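Glycoside hydrolase family 81 (Clostridium thermocellum, PDB 6FOP) probably hydrolyses beta-1,3-glucans such as laminarin, as a family 81 glycoside hydrolase of the bacterial cellulosome. Local coordinates at residues Ala262-Gln267 and Pro472-Ser477. Residues are numbered along the deposited sequence; the frame is centred on the assembly and turned at random.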
loop_
_atom_site.group_PDB
_atom_site.type_symbol
_atom_site.label_atom_id
_atom_site.label_comp_id
_atom_site.label_asym_id
_atom_site.label_seq_id
_atom_site.Cartn_x
_atom_site.Cartn_y
_atom_site.Cartn_z
ATOM N N ALA A 262 14.790 -12.133 0.261
ATOM C CA ALA A 262 13.902 -12.524 1.340
ATOM C C ALA A 262 12.488 -12.088 0.904
ATOM O O ALA A 262 12.265 -10.941 0.562
ATOM C CB ALA A 262 14.300 -11.855 2.655
ATOM N N LEU A 263 11.542 -13.014 1.053
ATOM C CA LEU A 263 10.155 -12.827 0.618
ATOM C C LEU A 263 9.226 -12.836 1.799
ATOM O O LEU A 263 9.356 -13.666 2.677
ATOM C CB LEU A 263 9.738 -13.962 -0.331
ATOM C CG LEU A 263 10.100 -13.815 -1.798
ATOM C CD1 LEU A 263 11.606 -13.723 -2.040
ATOM C CD2 LEU A 263 9.531 -14.991 -2.596
ATOM N N TYR A 264 8.289 -11.891 1.800
ATOM C CA TYR A 264 7.230 -11.873 2.790
ATOM C C TYR A 264 6.191 -12.967 2.505
ATOM O O TYR A 264 6.065 -13.432 1.348
ATOM C CB TYR A 264 6.526 -10.551 2.727
ATOM C CG TYR A 264 7.282 -9.316 3.155
ATOM C CD1 TYR A 264 7.701 -9.142 4.470
ATOM C CD2 TYR A 264 7.590 -8.303 2.240
ATOM C CE1 TYR A 264 8.314 -7.963 4.878
ATOM C CE2 TYR A 264 8.164 -7.111 2.649
ATOM C CZ TYR A 264 8.548 -6.945 3.956
ATOM O OH TYR A 264 9.085 -5.726 4.312
ATOM N N PRO A 265 5.385 -13.335 3.513
ATOM C CA PRO A 265 4.323 -14.320 3.266
ATOM C C PRO A 265 3.390 -14.022 2.093
ATOM O O PRO A 265 3.032 -14.949 1.356
ATOM C CB PRO A 265 3.560 -14.317 4.587
ATOM C CG PRO A 265 4.626 -14.035 5.597
ATOM C CD PRO A 265 5.494 -13.008 4.936
ATOM N N HIS A 266 2.992 -12.765 1.896
ATOM C CA HIS A 266 2.107 -12.510 0.747
ATOM C C HIS A 266 2.763 -12.804 -0.600
ATOM O O HIS A 266 2.062 -12.907 -1.621
ATOM C CB HIS A 266 1.529 -11.091 0.772
ATOM C CG HIS A 266 2.499 -10.048 0.342
ATOM N ND1 HIS A 266 3.453 -9.550 1.199
ATOM C CD2 HIS A 266 2.687 -9.424 -0.845
ATOM C CE1 HIS A 266 4.204 -8.688 0.551
ATOM N NE2 HIS A 266 3.753 -8.582 -0.688
ATOM N N GLN A 267 4.100 -12.896 -0.628
ATOM C CA GLN A 267 4.848 -13.246 -1.835
ATOM C C GLN A 267 5.092 -14.744 -1.939
ATOM O O GLN A 267 4.981 -15.308 -3.024
ATOM C CB GLN A 267 6.195 -12.533 -1.865
ATOM C CG GLN A 267 6.060 -11.014 -1.959
ATOM C CD GLN A 267 7.316 -10.255 -1.627
ATOM O OE1 GLN A 267 8.067 -10.665 -0.765
ATOM N NE2 GLN A 267 7.542 -9.151 -2.292
ATOM N N PRO A 472 5.686 -1.519 -3.400
ATOM C CA PRO A 472 5.601 -2.746 -4.205
ATOM C C PRO A 472 6.032 -4.028 -3.505
ATOM O O PRO A 472 5.602 -5.126 -3.891
ATOM C CB PRO A 472 6.489 -2.452 -5.416
ATOM C CG PRO A 472 6.654 -0.988 -5.438
ATOM C CD PRO A 472 6.534 -0.496 -4.046
ATOM N N TYR A 473 6.921 -3.903 -2.525
ATOM C CA TYR A 473 7.487 -5.084 -1.890
ATOM C C TYR A 473 6.687 -5.525 -0.664
ATOM O O TYR A 473 6.441 -6.718 -0.479
ATOM C CB TYR A 473 9.004 -4.967 -1.618
ATOM C CG TYR A 473 9.743 -6.281 -1.705
ATOM C CD1 TYR A 473 9.912 -7.083 -0.575
ATOM C CD2 TYR A 473 10.319 -6.681 -2.894
ATOM C CE1 TYR A 473 10.591 -8.272 -0.656
ATOM C CE2 TYR A 473 11.011 -7.885 -2.970
ATOM C CZ TYR A 473 11.185 -8.660 -1.834
ATOM O OH TYR A 473 11.876 -9.864 -1.907
ATOM N N GLU A 474 6.282 -4.574 0.168
ATOM C CA GLU A 474 5.356 -4.935 1.245
ATOM C C GLU A 474 3.971 -5.284 0.696
ATOM O O GLU A 474 3.190 -5.905 1.410
ATOM C CB GLU A 474 5.233 -3.842 2.309
ATOM C CG GLU A 474 6.488 -3.677 3.145
ATOM C CD GLU A 474 6.277 -3.329 4.595
ATOM O OE1 GLU A 474 5.142 -3.461 5.164
ATOM O OE2 GLU A 474 7.306 -2.967 5.228
ATOM N N GLY A 475 3.667 -4.837 -0.524
ATOM C CA GLY A 475 2.386 -5.125 -1.156
ATOM C C GLY A 475 1.204 -4.337 -0.656
ATOM O O GLY A 475 0.069 -4.749 -0.884
ATOM N N HIS A 476 1.451 -3.227 0.036
ATOM C CA HIS A 476 0.379 -2.396 0.523
ATOM C C HIS A 476 0.827 -0.950 0.496
ATOM O O HIS A 476 2.020 -0.670 0.250
ATOM C CB HIS A 476 -0.058 -2.797 1.944
ATOM C CG HIS A 476 1.001 -2.564 2.967
ATOM N ND1 HIS A 476 1.225 -1.324 3.534
ATOM C CD2 HIS A 476 1.967 -3.385 3.442
ATOM C CE1 HIS A 476 2.300 -1.397 4.307
ATOM N NE2 HIS A 476 2.741 -2.640 4.292
ATOM N N SER A 477 -0.063 -0.047 0.846
ATOM C CA SER A 477 0.199 1.355 0.866
ATOM C C SER A 477 0.623 1.901 2.213
ATOM O O SER A 477 0.465 1.233 3.260
ATOM C CB SER A 477 -1.001 2.091 0.300
ATOM O OG SER A 477 -1.277 1.669 -1.019
HETATM O O HOH W 1 4.810 -7.751 -3.176
#
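Gln-267 sets its amide on end against the ring of Tyr-473: NE2 sits 3.4 Å above the ring plane, over its centre, with the amide and ring planes at 90°. One N-H is thereby turned into the face, consistent with an amide-to-pi contact. At the rim of the same ring, near its plane, lie Tyr-264 CE2 and the carbonyl O of Ala-262, which accepts a 2.7 Å hydrogen bond from Tyr-473 OH, arriving above the carbonyl plane. With its CG between the backbone N and the carbonyl carbon (chi1 77°), the His-266 ring carries Gln-267 CG over one face and meets Tyr-473 O at its edge, in plane, CE1 to O being 3.2 Å.

Tyr-264 is the N-cap; Gln-267 OE1 takes its backbone N-H at 2.9 Å, as the N3 side chain of a capping box does, but the return bond, Gln-267 N to Tyr-264 O, is between backbones. NE2 also donates to a water, which bonds to His-266 NE2 at 2.8 Å and donates to Pro-472 O, bridging the segments. His-266 ND1 is bound by Tyr-534. Gly-475, with positive phi, brings its CA to 3.7 Å from His-266 NE2, at a G1 beta bulge opposite Asp-471.

Glu-474 lays CG 3.5 Å from Tyr-264 OH, a hydroxyl bonded to His-56 and Lys-129. Its buried carboxylate is gripped by His-476, Lys-129 and Arg-285, which probably favours the charged form.

The contact thus joins strand 260-263, an edge strand of a three-stranded antiparallel sheet, and the start of helix 265-268 to the turn between strands 470-471 and 476-477 in the family 81 C-terminal domain, with Phe-296 of strand 295-301 beside Tyr-473 and helix 514-534 flanking His-266 and Pro-472.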